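PDB 3TGH: glideosome-associated protein 50, which is a component of the glideosome of the malaria parasite and may help assemble this gliding and invasion motor and fasten it to the inner membrane complex. Local coordinates for residues A[73-78]-A[120-125]; A[151-156]-A[188-193]; A[241-246]-A[264-269]. All blocks are in the same frame, centred on the assembly; numbering follows the deposited sequence.

Contact 1: A[73-78]-A[120-125]; sequences YMPFFT and KWIMPN
F76 and W121, a bridged pair whose side chains leave the same face of a parallel strand pair, both carry CG anti to the backbone N (chi1 -173° and -175°), and their rings end up neighbours. This pair forms an edge of the first of the two mixed sheets of the metallophosphoesterase fold: strand 120-122 is outermost, and strand 75-78 lies between it and strand 37-40. The bonding identifies the ladder as parallel: F76 bonds to two residues of its partner, its N donating to K120 O (2.8 Å) and its O accepting from I122 N (2.9 Å). K120 N to M74 O and T78 N to I122 O extend the ladder by one bond at each end.

The planes of the F76 ring and the W121 six-membered ring differ by 18°, but with centroids 5.7 Å apart they barely overlap. They touch along F76 CD2 and CE2 and W121 CE3 and CZ3, while Y61 meets both rings edge-to-face. On the other face, I122 wedges its CD1 against P75 CB (3.6 Å) and its CG2 against F77 CD1 (3.7 Å), with the side chains of F77 and I122 lying alongside each other. T78 sends OG1 to N44 and turns its methyl to the indole in a CH-pi contact, CG2 standing over one face of W121, 4.0 Å from the centroid of the six-membered ring.

Contact 2: A[151-156]-A[188-193]; sequences AAAFIF and KIADFI
The start of the returning strand of a beta-alpha-beta unit is fixed here, where A152 pairs with F192 and A153 with I193 in parallel. Strand 148-156 leads into helix 169-189, and the chain comes back as strand 192-196 beside it, within the second mixed sheet of the phosphoesterase fold. A190 is the first residue to leave helical torsions, and its CA lies 4.9 Å from the CA of A151.

Two successive amides converge on one acceptor at this turn: A151 O receives D191 N (2.9 Å) and F192 N (3.1 Å). The second donor lies in the carbonyl plane and the first is tilted out of it. D191 replies with its side chain. Its CG is anti to the carbonyl carbon (chi1 -56°), and OD2 takes the A151 N-H at 2.8 Å through its anti lone pair, in a nearly straight bond (170° at the hydrogen). One step further in, A153 N donates to F192 O at 2.8 Å, and the CA hydrogens of A152 and I193 make CA-H...O contacts with F192 O and A153 O.

Where the side chains are small, the strand and the helix exit lie close: A153 CB meets A190 CB at 3.7 Å, and A151 CB comes to 3.3 Å from I189 O. Deeper along the strand, I155 and I193 run side by side with CD1 against CG2 (4.0 Å), on the side packed by L179, L183 and A186 of helix 169-189.

K314 also forms a salt bridge with D191 OD2. A backbone amide and an ammonium group on the same oxygen would be expected to favour the ionised carboxylate, so this buried aspartate is probably charged, taking a main-chain N-H of the strand and an ammonium group on one oxygen.

Contact 3: A[241-246]-A[264-269]; sequences EDNDMA and NSKSLF
The carboxylate of D242 receives K266 NZ on the anti lone pair of OD1, the side away from its other oxygen, and the resulting salt bridge is short at 2.6 Å. OD2 has a long, weak ion pair with K222. The carboxylate of E241 is used differently: L268 CD1 touches OE1 at 3.6 Å and also reaches the CB of the same residue, while the hydrogen bond of OE1 goes to H302. A third flat group, the amide of N264, accepts the K266 backbone N through OD1 (3.0 Å), with the donor tilted 21° from the plane of the amide. This is an Asx turn, formed within the type I turn from N264 to S267, and K266 extends from this turn.

With CG anti to its carbonyl carbon (chi1 -69°) and the rest of the chain extended, K266 lays its methylenes beside the main chain of the other segment. Both CB and CD lie 3.4 Å from E241 O before NZ arrives at D242. One main-chain bond joins the two segments, E241 N to K266 O at 3.2 Å. The contact therefore combines this bond, one exposed ion pair and a single leucine methyl, and buries a modest 227 Å² in all.

Strand 237-242 turns into strand 245-250 through the type I' turn from D242 to M245, closed by bonds between D242 and M245 in both directions; this is a two-residue beta-hairpin. Strand 267-271 flanks the hairpin at the outer edge of the sheet, where L268 and F269 together face V239 in a classic bulge. M245 packs on helix 218-223, while E241, L268 and F269 touch strand 297-305 of the other sheet.

How the contacts relate
Contacts 1 and 2 are buried and contact 3 lies at the surface. Contact 1 belongs to one mixed sheet and contacts 2 and 3 to the other, at parallel and antiparallel parts of it respectively. One point where the two sheets meet is F77 CB of contact 1 against F156 CZ of contact 2, 3.4 Å apart. Contact 3 touches neither: its centre is about 29 Å from that of contact 1, across the centre of the chain, and its nearest atoms to contact 2 are about 7 Å away. Chemistry follows place. Contact 1 combines a regular ladder with aromatic packing, contact 2 relies on small residues and a buried carboxylate, and contact 3 on a lysine-aspartate pair beside a hairpin turn.

Contact 1: A[73-78]-A[120-125]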
ATOM      1  N   TYR A  73       3.149  -7.607  16.394  1.00 30.44           N
ATOM      2  CA  TYR A  73       3.693  -6.289  16.689  1.00 30.92           C
ATOM      3  C   TYR A  73       4.774  -5.937  15.674  1.00 31.26           C
ATOM      4  O   TYR A  73       5.941  -6.319  15.820  1.00 31.73           O
ATOM      5  CB  TYR A  73       4.220  -6.186  18.122  1.00 34.11           C
ATOM      6  CG  TYR A  73       4.662  -4.783  18.470  1.00 36.47           C
ATOM      7  CD1 TYR A  73       3.766  -3.720  18.401  1.00 39.99           C
ATOM      8  CD2 TYR A  73       5.974  -4.513  18.859  1.00 41.78           C
ATOM      9  CE1 TYR A  73       4.156  -2.427  18.711  1.00 43.08           C
ATOM     10  CE2 TYR A  73       6.374  -3.216  19.173  1.00 45.93           C
ATOM     11  CZ  TYR A  73       5.455  -2.179  19.091  1.00 45.33           C
ATOM     12  OH  TYR A  73       5.819  -0.889  19.394  1.00 50.18           O
ATOM     13  N   MET A  74       4.351  -5.219  14.635  1.00 27.34           N
ATOM     14  CA  MET A  74       5.211  -4.786  13.545  1.00 27.82           C
ATOM     15  C   MET A  74       4.563  -3.557  12.900  1.00 25.39           C
ATOM     16  O   MET A  74       3.394  -3.271  13.163  1.00 24.68           O
ATOM     17  CB  MET A  74       5.339  -5.908  12.512  1.00 24.27           C
ATOM     18  CG  MET A  74       4.016  -6.318  11.862  1.00 26.82           C
ATOM     19  SD  MET A  74       4.198  -7.740  10.767  1.00 30.12           S
ATOM     20  CE  MET A  74       4.555  -9.028  11.973  1.00 31.75           C
ATOM     21  N   PRO A  75       5.310  -2.823  12.061  1.00 25.51           N
ATOM     22  CA  PRO A  75       4.728  -1.650  11.410  1.00 25.05           C
ATOM     23  C   PRO A  75       3.554  -1.997  10.513  1.00 25.39           C
ATOM     24  O   PRO A  75       3.573  -3.035   9.861  1.00 25.38           O
ATOM     25  CB  PRO A  75       5.887  -1.106  10.565  1.00 27.46           C
ATOM     26  CG  PRO A  75       7.101  -1.594  11.255  1.00 28.51           C
ATOM     27  CD  PRO A  75       6.741  -2.957  11.747  1.00 26.65           C
ATOM     28  N   PHE A  76       2.550  -1.124  10.524  1.00 23.57           N
ATOM     29  CA  PHE A  76       1.373  -1.186   9.662  1.00 22.60           C
ATOM     30  C   PHE A  76       1.336   0.153   8.916  1.00 22.06           C
ATOM     31  O   PHE A  76       0.790   1.148   9.427  1.00 21.88           O
ATOM     32  CB  PHE A  76       0.131  -1.385  10.533  1.00 22.26           C
ATOM     33  CG  PHE A  76      -1.140  -1.631   9.760  1.00 23.14           C
ATOM     34  CD1 PHE A  76      -1.528  -2.922   9.427  1.00 23.49           C
ATOM     35  CD2 PHE A  76      -1.979  -0.582   9.435  1.00 24.89           C
ATOM     36  CE1 PHE A  76      -2.712  -3.153   8.738  1.00 23.80           C
ATOM     37  CE2 PHE A  76      -3.167  -0.810   8.736  1.00 22.72           C
ATOM     38  CZ  PHE A  76      -3.522  -2.096   8.388  1.00 21.31           C
ATOM     39  N   PHE A  77       1.976   0.188   7.745  1.00 21.84           N
ATOM     40  CA  PHE A  77       2.128   1.407   6.954  1.00 19.23           C
ATOM     41  C   PHE A  77       0.857   1.552   6.145  1.00 21.18           C
ATOM     42  O   PHE A  77       0.584   0.728   5.261  1.00 23.44           O
ATOM     43  CB  PHE A  77       3.302   1.318   5.975  1.00 20.76           C
ATOM     44  CG  PHE A  77       4.655   1.217   6.631  1.00 20.80           C
ATOM     45  CD1 PHE A  77       5.249   2.333   7.194  1.00 25.25           C
ATOM     46  CD2 PHE A  77       5.348   0.018   6.634  1.00 22.13           C
ATOM     47  CE1 PHE A  77       6.503   2.240   7.790  1.00 27.26           C
ATOM     48  CE2 PHE A  77       6.596  -0.080   7.229  1.00 24.89           C
ATOM     49  CZ  PHE A  77       7.172   1.031   7.804  1.00 27.69           C
ATOM     50  N   THR A  78       0.080   2.580   6.440  1.00 19.81           N
ATOM     51  CA  THR A  78      -1.198   2.729   5.779  1.00 18.58           C
ATOM     52  C   THR A  78      -1.372   4.075   5.088  1.00 20.67           C
ATOM     53  O   THR A  78      -0.573   4.991   5.248  1.00 21.54           O
ATOM     54  CB  THR A  78      -2.357   2.434   6.749  1.00 21.51           C
ATOM     55  OG1 THR A  78      -3.565   2.317   5.985  1.00 21.20           O
ATOM     56  CG2 THR A  78      -2.506   3.524   7.792  1.00 22.22           C
ATOM     57  N   LYS A 120       1.621  -1.733  14.803  1.00 26.20           N
ATOM     58  CA  LYS A 120       1.800  -0.306  15.072  1.00 26.58           C
ATOM     59  C   LYS A 120       1.318   0.521  13.866  1.00 25.55           C
ATOM     60  O   LYS A 120       1.880   0.442  12.787  1.00 24.14           O
ATOM     61  CB  LYS A 120       3.267   0.005  15.388  1.00 28.82           C
ATOM     62  CG  LYS A 120       3.507   1.443  15.872  1.00 34.36           C
ATOM     63  CD  LYS A 120       4.978   1.743  16.101  1.00 43.88           C
ATOM     64  CE  LYS A 120       5.166   3.148  16.680  1.00 48.45           C
ATOM     65  NZ  LYS A 120       6.601   3.491  16.921  1.00 56.03           N
ATOM     66  N   TRP A 121       0.280   1.319  14.087  1.00 24.89           N
ATOM     67  CA  TRP A 121      -0.327   2.158  13.058  1.00 26.19           C
ATOM     68  C   TRP A 121       0.630   3.285  12.668  1.00 26.16           C
ATOM     69  O   TRP A 121       0.993   4.103  13.508  1.00 25.70           O
ATOM     70  CB  TRP A 121      -1.628   2.716  13.630  1.00 27.61           C
ATOM     71  CG  TRP A 121      -2.488   3.505  12.710  1.00 24.95           C
ATOM     72  CD1 TRP A 121      -2.430   4.850  12.492  1.00 26.04           C
ATOM     73  CD2 TRP A 121      -3.584   3.021  11.934  1.00 23.61           C
ATOM     74  NE1 TRP A 121      -3.408   5.230  11.609  1.00 25.00           N
ATOM     75  CE2 TRP A 121      -4.133   4.129  11.254  1.00 22.58           C
ATOM     76  CE3 TRP A 121      -4.152   1.759  11.741  1.00 23.64           C
ATOM     77  CZ2 TRP A 121      -5.224   4.010  10.397  1.00 23.32           C
ATOM     78  CZ3 TRP A 121      -5.246   1.651  10.889  1.00 23.98           C
ATOM     79  CH2 TRP A 121      -5.759   2.768  10.226  1.00 24.91           C
ATOM     80  N   ILE A 122       1.049   3.300  11.402  1.00 25.11           N
ATOM     81  CA  ILE A 122       1.987   4.292  10.892  1.00 23.46           C
ATOM     82  C   ILE A 122       1.357   5.031   9.716  1.00 26.66           C
ATOM     83  O   ILE A 122       1.001   4.423   8.703  1.00 23.22           O
ATOM     84  CB  ILE A 122       3.312   3.651  10.459  1.00 26.76           C
ATOM     85  CG1 ILE A 122       3.973   2.958  11.655  1.00 31.81           C
ATOM     86  CG2 ILE A 122       4.257   4.703   9.864  1.00 27.55           C
ATOM     87  CD1 ILE A 122       5.312   2.350  11.342  1.00 37.51           C
ATOM     88  N   MET A 123       1.190   6.340   9.879  1.00 23.05           N
ATOM     89  CA  MET A 123       0.741   7.205   8.783  1.00 21.49           C
ATOM     90  C   MET A 123       1.137   8.644   9.156  1.00 23.45           C
ATOM     91  O   MET A 123       0.315   9.409   9.664  1.00 25.46           O
ATOM     92  CB  MET A 123      -0.769   7.079   8.542  1.00 23.43           C
ATOM     93  CG  MET A 123      -1.165   7.679   7.209  1.00 22.29           C
ATOM     94  SD  MET A 123      -2.923   7.536   6.822  1.00 30.62           S
ATOM     95  CE  MET A 123      -3.557   8.877   7.836  1.00 29.46           C
ATOM     96  N   PRO A 124       2.414   9.002   8.936  1.00 23.46           N
ATOM     97  CA  PRO A 124       2.936  10.304   9.397  1.00 26.06           C
ATOM     98  C   PRO A 124       2.371  11.510   8.627  1.00 25.07           C
ATOM     99  O   PRO A 124       2.409  12.644   9.126  1.00 25.87           O
ATOM    100  CB  PRO A 124       4.446  10.171   9.194  1.00 28.33           C
ATOM    101  CG  PRO A 124       4.599   9.145   8.139  1.00 26.52           C
ATOM    102  CD  PRO A 124       3.454   8.191   8.283  1.00 23.55           C
ATOM    103  N   ASN A 125       1.848  11.240   7.432  1.00 21.73           N
ATOM    104  CA  ASN A 125       1.165  12.219   6.602  1.00 20.63           C
ATOM    105  C   ASN A 125       0.306  11.424   5.616  1.00 20.74           C
ATOM    106  O   ASN A 125       0.442  10.195   5.528  1.00 20.72           O
ATOM    107  CB  ASN A 125       2.166  13.111   5.863  1.00 22.44           C
ATOM    108  CG  ASN A 125       1.492  14.262   5.114  1.00 24.98           C
ATOM    109  OD1 ASN A 125       0.541  14.862   5.606  1.00 24.13           O
ATOM    110  ND2 ASN A 125       1.977  14.552   3.909  1.00 26.54           N
TER

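Contact 2: A[151-156]-A[188-193]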
ATOM      1  N   ALA A 151      18.397  -2.128  -1.756  1.00 32.76           N
ATOM      2  CA  ALA A 151      17.594  -1.068  -1.159  1.00 29.51           C
ATOM      3  C   ALA A 151      16.196  -1.096  -1.756  1.00 28.90           C
ATOM      4  O   ALA A 151      16.047  -1.297  -2.958  1.00 30.06           O
ATOM      5  CB  ALA A 151      18.247   0.298  -1.408  1.00 30.25           C
ATOM      6  N   ALA A 152      15.185  -0.891  -0.911  1.00 27.50           N
ATOM      7  CA  ALA A 152      13.787  -0.859  -1.334  1.00 27.91           C
ATOM      8  C   ALA A 152      13.157   0.462  -0.920  1.00 27.09           C
ATOM      9  O   ALA A 152      13.254   0.864   0.247  1.00 27.38           O
ATOM     10  CB  ALA A 152      13.019  -2.018  -0.719  1.00 28.92           C
ATOM     11  N   ALA A 153      12.528   1.140  -1.880  1.00 23.56           N
ATOM     12  CA  ALA A 153      11.800   2.367  -1.615  1.00 24.75           C
ATOM     13  C   ALA A 153      10.303   2.080  -1.660  1.00 24.15           C
ATOM     14  O   ALA A 153       9.801   1.593  -2.655  1.00 25.97           O
ATOM     15  CB  ALA A 153      12.166   3.434  -2.625  1.00 25.39           C
ATOM     16  N   PHE A 154       9.624   2.369  -0.556  1.00 20.89           N
ATOM     17  CA  PHE A 154       8.172   2.285  -0.460  1.00 21.28           C
ATOM     18  C   PHE A 154       7.629   3.702  -0.462  1.00 21.87           C
ATOM     19  O   PHE A 154       7.994   4.518   0.389  1.00 23.01           O
ATOM     20  CB  PHE A 154       7.773   1.545   0.819  1.00 20.59           C
ATOM     21  CG  PHE A 154       8.085   0.081   0.778  1.00 23.10           C
ATOM     22  CD1 PHE A 154       9.343  -0.383   1.103  1.00 24.76           C
ATOM     23  CD2 PHE A 154       7.119  -0.840   0.380  1.00 21.94           C
ATOM     24  CE1 PHE A 154       9.633  -1.747   1.051  1.00 26.59           C
ATOM     25  CE2 PHE A 154       7.406  -2.196   0.324  1.00 24.83           C
ATOM     26  CZ  PHE A 154       8.660  -2.649   0.658  1.00 25.13           C
ATOM     27  N   ILE A 155       6.786   4.009  -1.446  1.00 21.25           N
ATOM     28  CA  ILE A 155       6.211   5.334  -1.588  1.00 20.74           C
ATOM     29  C   ILE A 155       4.696   5.221  -1.392  1.00 21.03           C
ATOM     30  O   ILE A 155       4.020   4.403  -2.039  1.00 21.30           O
ATOM     31  CB  ILE A 155       6.561   5.951  -2.945  1.00 22.02           C
ATOM     32  CG1 ILE A 155       8.082   6.187  -3.017  1.00 24.36           C
ATOM     33  CG2 ILE A 155       5.803   7.273  -3.161  1.00 21.25           C
ATOM     34  CD1 ILE A 155       8.605   6.384  -4.434  1.00 26.13           C
ATOM     35  N   PHE A 156       4.178   6.011  -0.462  1.00 20.28           N
ATOM     36  CA  PHE A 156       2.766   5.951  -0.090  1.00 20.06           C
ATOM     37  C   PHE A 156       2.067   7.200  -0.584  1.00 21.00           C
ATOM     38  O   PHE A 156       2.469   8.321  -0.260  1.00 20.79           O
ATOM     39  CB  PHE A 156       2.614   5.793   1.427  1.00 21.52           C
ATOM     40  CG  PHE A 156       3.222   4.528   1.955  1.00 21.70           C
ATOM     41  CD1 PHE A 156       4.577   4.473   2.274  1.00 18.92           C
ATOM     42  CD2 PHE A 156       2.454   3.373   2.093  1.00 20.97           C
ATOM     43  CE1 PHE A 156       5.156   3.286   2.741  1.00 20.95           C
ATOM     44  CE2 PHE A 156       3.017   2.197   2.550  1.00 21.60           C
ATOM     45  CZ  PHE A 156       4.384   2.150   2.863  1.00 21.27           C
ATOM     46  N   LYS A 188      17.690   6.847  -8.138  1.00 34.43           N
ATOM     47  CA  LYS A 188      19.128   6.917  -7.927  1.00 35.74           C
ATOM     48  C   LYS A 188      19.642   5.931  -6.874  1.00 35.11           C
ATOM     49  O   LYS A 188      20.815   5.568  -6.906  1.00 35.14           O
ATOM     50  CB  LYS A 188      19.515   8.341  -7.520  1.00 38.14           C
ATOM     51  CG  LYS A 188      19.239   9.404  -8.579  1.00 42.05           C
ATOM     52  CD  LYS A 188      20.243   9.334  -9.722  1.00 49.25           C
ATOM     53  CE  LYS A 188      20.397  10.677 -10.421  1.00 53.97           C
ATOM     54  NZ  LYS A 188      21.480  10.642 -11.447  1.00 56.92           N
ATOM     55  N   ILE A 189      18.791   5.503  -5.938  1.00 32.30           N
ATOM     56  CA  ILE A 189      19.283   4.707  -4.798  1.00 33.34           C
ATOM     57  C   ILE A 189      18.538   3.403  -4.476  1.00 33.10           C
ATOM     58  O   ILE A 189      19.001   2.637  -3.632  1.00 33.67           O
ATOM     59  CB  ILE A 189      19.380   5.568  -3.506  1.00 33.27           C
ATOM     60  CG1 ILE A 189      17.999   5.955  -2.980  1.00 35.18           C
ATOM     61  CG2 ILE A 189      20.237   6.814  -3.765  1.00 34.09           C
ATOM     62  CD1 ILE A 189      18.053   6.771  -1.694  1.00 35.15           C
ATOM     63  N   ALA A 190      17.422   3.129  -5.151  1.00 30.73           N
ATOM     64  CA  ALA A 190      16.612   1.958  -4.825  1.00 29.27           C
ATOM     65  C   ALA A 190      16.638   0.883  -5.915  1.00 29.74           C
ATOM     66  O   ALA A 190      16.386   1.165  -7.094  1.00 30.86           O
ATOM     67  CB  ALA A 190      15.179   2.380  -4.531  1.00 29.53           C
ATOM     68  N   ASP A 191      16.915  -0.352  -5.506  1.00 29.43           N
ATOM     69  CA  ASP A 191      16.887  -1.505  -6.411  1.00 30.74           C
ATOM     70  C   ASP A 191      15.450  -1.960  -6.664  1.00 29.24           C
ATOM     71  O   ASP A 191      15.144  -2.544  -7.716  1.00 31.02           O
ATOM     72  CB  ASP A 191      17.715  -2.641  -5.822  1.00 32.91           C
ATOM     73  CG  ASP A 191      19.141  -2.212  -5.521  1.00 33.73           C
ATOM     74  OD1 ASP A 191      19.960  -2.137  -6.465  1.00 38.46           O
ATOM     75  OD2 ASP A 191      19.428  -1.913  -4.342  1.00 33.87           O
ATOM     76  N   PHE A 192      14.587  -1.698  -5.684  1.00 28.82           N
ATOM     77  CA  PHE A 192      13.158  -1.979  -5.764  1.00 26.89           C
ATOM     78  C   PHE A 192      12.372  -0.718  -5.406  1.00 26.76           C
ATOM     79  O   PHE A 192      12.702  -0.030  -4.438  1.00 25.93           O
ATOM     80  CB  PHE A 192      12.766  -3.071  -4.771  1.00 28.33           C
ATOM     81  CG  PHE A 192      13.447  -4.392  -5.000  1.00 31.18           C
ATOM     82  CD1 PHE A 192      14.507  -4.792  -4.197  1.00 32.16           C
ATOM     83  CD2 PHE A 192      13.003  -5.251  -5.992  1.00 34.04           C
ATOM     84  CE1 PHE A 192      15.122  -6.029  -4.401  1.00 34.57           C
ATOM     85  CE2 PHE A 192      13.612  -6.482  -6.201  1.00 34.96           C
ATOM     86  CZ  PHE A 192      14.670  -6.867  -5.404  1.00 34.77           C
ATOM     87  N   ILE A 193      11.320  -0.427  -6.167  1.00 24.94           N
ATOM     88  CA  ILE A 193      10.427   0.698  -5.855  1.00 24.88           C
ATOM     89  C   ILE A 193       8.991   0.189  -5.884  1.00 25.93           C
ATOM     90  O   ILE A 193       8.542  -0.367  -6.890  1.00 27.02           O
ATOM     91  CB  ILE A 193      10.583   1.877  -6.840  1.00 26.90           C
ATOM     92  CG1 ILE A 193      12.051   2.301  -6.960  1.00 26.74           C
ATOM     93  CG2 ILE A 193       9.746   3.070  -6.390  1.00 24.71           C
ATOM     94  CD1 ILE A 193      12.303   3.305  -8.066  1.00 27.98           C
TER

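Contact 3: A[241-246]-A[264-269]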
ATOM      1  N   GLU A 241      -0.040  -6.870 -15.632  1.00 35.42           N
ATOM      2  CA  GLU A 241       1.368  -6.587 -15.899  1.00 38.78           C
ATOM      3  C   GLU A 241       1.527  -5.928 -17.251  1.00 42.53           C
ATOM      4  O   GLU A 241       1.006  -6.422 -18.254  1.00 40.66           O
ATOM      5  CB  GLU A 241       2.232  -7.850 -15.818  1.00 42.21           C
ATOM      6  CG  GLU A 241       3.726  -7.522 -15.685  1.00 44.94           C
ATOM      7  CD  GLU A 241       4.627  -8.747 -15.661  1.00 51.91           C
ATOM      8  OE1 GLU A 241       4.274  -9.751 -15.004  1.00 51.23           O
ATOM      9  OE2 GLU A 241       5.706  -8.691 -16.295  1.00 56.75           O
ATOM     10  N   ASP A 242       2.260  -4.817 -17.264  1.00 43.57           N
ATOM     11  CA  ASP A 242       2.433  -3.990 -18.447  1.00 49.06           C
ATOM     12  C   ASP A 242       3.769  -3.249 -18.364  1.00 50.47           C
ATOM     13  O   ASP A 242       3.994  -2.487 -17.424  1.00 48.10           O
ATOM     14  CB  ASP A 242       1.276  -2.989 -18.544  1.00 51.25           C
ATOM     15  CG  ASP A 242       1.510  -1.910 -19.589  1.00 57.63           C
ATOM     16  OD1 ASP A 242       1.510  -2.232 -20.797  1.00 62.87           O
ATOM     17  OD2 ASP A 242       1.682  -0.734 -19.198  1.00 62.27           O
ATOM     18  N   ASN A 243       4.647  -3.488 -19.340  1.00 53.83           N
ATOM     19  CA  ASN A 243       5.946  -2.804 -19.431  1.00 56.12           C
ATOM     20  C   ASN A 243       6.821  -2.988 -18.181  1.00 54.80           C
ATOM     21  O   ASN A 243       7.377  -2.022 -17.655  1.00 57.30           O
ATOM     22  CB  ASN A 243       5.755  -1.305 -19.721  1.00 58.02           C
ATOM     23  CG  ASN A 243       4.938  -1.038 -20.987  1.00 63.46           C
ATOM     24  OD1 ASN A 243       4.244  -0.022 -21.086  1.00 67.10           O
ATOM     25  ND2 ASN A 243       5.026  -1.942 -21.961  1.00 65.06           N
ATOM     26  N   ASP A 244       6.925  -4.232 -17.715  1.00 53.24           N
ATOM     27  CA  ASP A 244       7.737  -4.594 -16.537  1.00 52.45           C
ATOM     28  C   ASP A 244       7.301  -3.894 -15.237  1.00 49.10           C
ATOM     29  O   ASP A 244       8.090  -3.773 -14.299  1.00 49.76           O
ATOM     30  CB  ASP A 244       9.235  -4.352 -16.801  1.00 54.81           C
ATOM     31  CG  ASP A 244       9.755  -5.130 -18.003  1.00 58.88           C
ATOM     32  OD1 ASP A 244       9.591  -6.371 -18.034  1.00 61.43           O
ATOM     33  OD2 ASP A 244      10.339  -4.500 -18.911  1.00 63.29           O
ATOM     34  N   MET A 245       6.049  -3.444 -15.188  1.00 44.77           N
ATOM     35  CA  MET A 245       5.448  -2.950 -13.955  1.00 42.23           C
ATOM     36  C   MET A 245       4.223  -3.790 -13.651  1.00 39.33           C
ATOM     37  O   MET A 245       3.394  -4.026 -14.534  1.00 42.96           O
ATOM     38  CB  MET A 245       5.038  -1.481 -14.081  1.00 42.44           C
ATOM     39  CG  MET A 245       4.595  -0.869 -12.753  1.00 44.06           C
ATOM     40  SD  MET A 245       4.006   0.834 -12.841  1.00 45.27           S
ATOM     41  CE  MET A 245       5.226   1.584 -13.920  1.00 45.09           C
ATOM     42  N   ALA A 246       4.118  -4.245 -12.408  1.00 34.55           N
ATOM     43  CA  ALA A 246       2.958  -4.990 -11.962  1.00 32.97           C
ATOM     44  C   ALA A 246       1.990  -4.053 -11.240  1.00 30.27           C
ATOM     45  O   ALA A 246       2.373  -3.333 -10.324  1.00 32.77           O
ATOM     46  CB  ALA A 246       3.367  -6.131 -11.049  1.00 30.74           C
ATOM     47  N   ASN A 264      -9.300  -6.988 -18.088  1.00 46.31           N
ATOM     48  CA  ASN A 264      -8.240  -6.214 -18.733  1.00 44.52           C
ATOM     49  C   ASN A 264      -7.369  -7.156 -19.566  1.00 44.75           C
ATOM     50  O   ASN A 264      -7.072  -8.271 -19.139  1.00 42.03           O
ATOM     51  CB  ASN A 264      -7.397  -5.481 -17.675  1.00 41.21           C
ATOM     52  CG  ASN A 264      -6.403  -4.502 -18.283  1.00 41.03           C
ATOM     53  OD1 ASN A 264      -5.350  -4.898 -18.774  1.00 42.27           O
ATOM     54  ND2 ASN A 264      -6.734  -3.213 -18.239  1.00 41.65           N
ATOM     55  N   SER A 265      -6.986  -6.719 -20.764  1.00 48.05           N
ATOM     56  CA  SER A 265      -6.250  -7.574 -21.709  1.00 49.82           C
ATOM     57  C   SER A 265      -4.892  -8.044 -21.171  1.00 47.52           C
ATOM     58  O   SER A 265      -4.376  -9.078 -21.603  1.00 46.16           O
ATOM     59  CB  SER A 265      -6.049  -6.845 -23.040  1.00 53.22           C
ATOM     60  OG  SER A 265      -5.293  -5.660 -22.852  1.00 53.74           O
ATOM     61  N   LYS A 266      -4.321  -7.282 -20.237  1.00 43.72           N
ATOM     62  CA  LYS A 266      -3.048  -7.643 -19.610  1.00 42.63           C
ATOM     63  C   LYS A 266      -3.209  -8.183 -18.182  1.00 39.58           C
ATOM     64  O   LYS A 266      -2.237  -8.263 -17.427  1.00 36.77           O
ATOM     65  CB  LYS A 266      -2.100  -6.443 -19.639  1.00 43.20           C
ATOM     66  CG  LYS A 266      -1.633  -6.096 -21.050  1.00 50.15           C
ATOM     67  CD  LYS A 266      -0.450  -5.145 -21.050  1.00 54.82           C
ATOM     68  CE  LYS A 266       0.257  -5.132 -22.402  1.00 61.36           C
ATOM     69  NZ  LYS A 266       1.520  -4.337 -22.353  1.00 63.17           N
ATOM     70  N   SER A 267      -4.429  -8.568 -17.817  1.00 38.48           N
ATOM     71  CA  SER A 267      -4.663  -9.221 -16.537  1.00 36.19           C
ATOM     72  C   SER A 267      -4.110 -10.647 -16.571  1.00 36.57           C
ATOM     73  O   SER A 267      -4.397 -11.418 -17.494  1.00 36.99           O
ATOM     74  CB  SER A 267      -6.154  -9.237 -16.200  1.00 37.95           C
ATOM     75  OG  SER A 267      -6.384  -9.871 -14.960  1.00 37.04           O
ATOM     76  N   LEU A 268      -3.309 -10.986 -15.566  1.00 32.13           N
ATOM     77  CA  LEU A 268      -2.730 -12.319 -15.445  1.00 34.29           C
ATOM     78  C   LEU A 268      -3.508 -13.183 -14.455  1.00 33.92           C
ATOM     79  O   LEU A 268      -3.465 -14.409 -14.519  1.00 35.54           O
ATOM     80  CB  LEU A 268      -1.270 -12.217 -14.995  1.00 34.57           C
ATOM     81  CG  LEU A 268      -0.313 -11.509 -15.959  1.00 36.57           C
ATOM     82  CD1 LEU A 268       1.057 -11.352 -15.303  1.00 38.65           C
ATOM     83  CD2 LEU A 268      -0.212 -12.267 -17.273  1.00 41.75           C
ATOM     84  N   PHE A 269      -4.210 -12.533 -13.537  1.00 32.78           N
ATOM     85  CA  PHE A 269      -4.952 -13.221 -12.504  1.00 32.68           C
ATOM     86  C   PHE A 269      -5.986 -12.279 -11.922  1.00 30.96           C
ATOM     87  O   PHE A 269      -5.703 -11.096 -11.710  1.00 29.00           O
ATOM     88  CB  PHE A 269      -3.990 -13.683 -11.397  1.00 32.88           C
ATOM     89  CG  PHE A 269      -4.657 -13.938 -10.072  1.00 32.94           C
ATOM     90  CD1 PHE A 269      -5.394 -15.088  -9.862  1.00 35.19           C
ATOM     91  CD2 PHE A 269      -4.532 -13.028  -9.031  1.00 34.59           C
ATOM     92  CE1 PHE A 269      -6.002 -15.330  -8.637  1.00 35.39           C
ATOM     93  CE2 PHE A 269      -5.142 -13.261  -7.806  1.00 34.65           C
ATOM     94  CZ  PHE A 269      -5.881 -14.414  -7.611  1.00 34.23           C
TER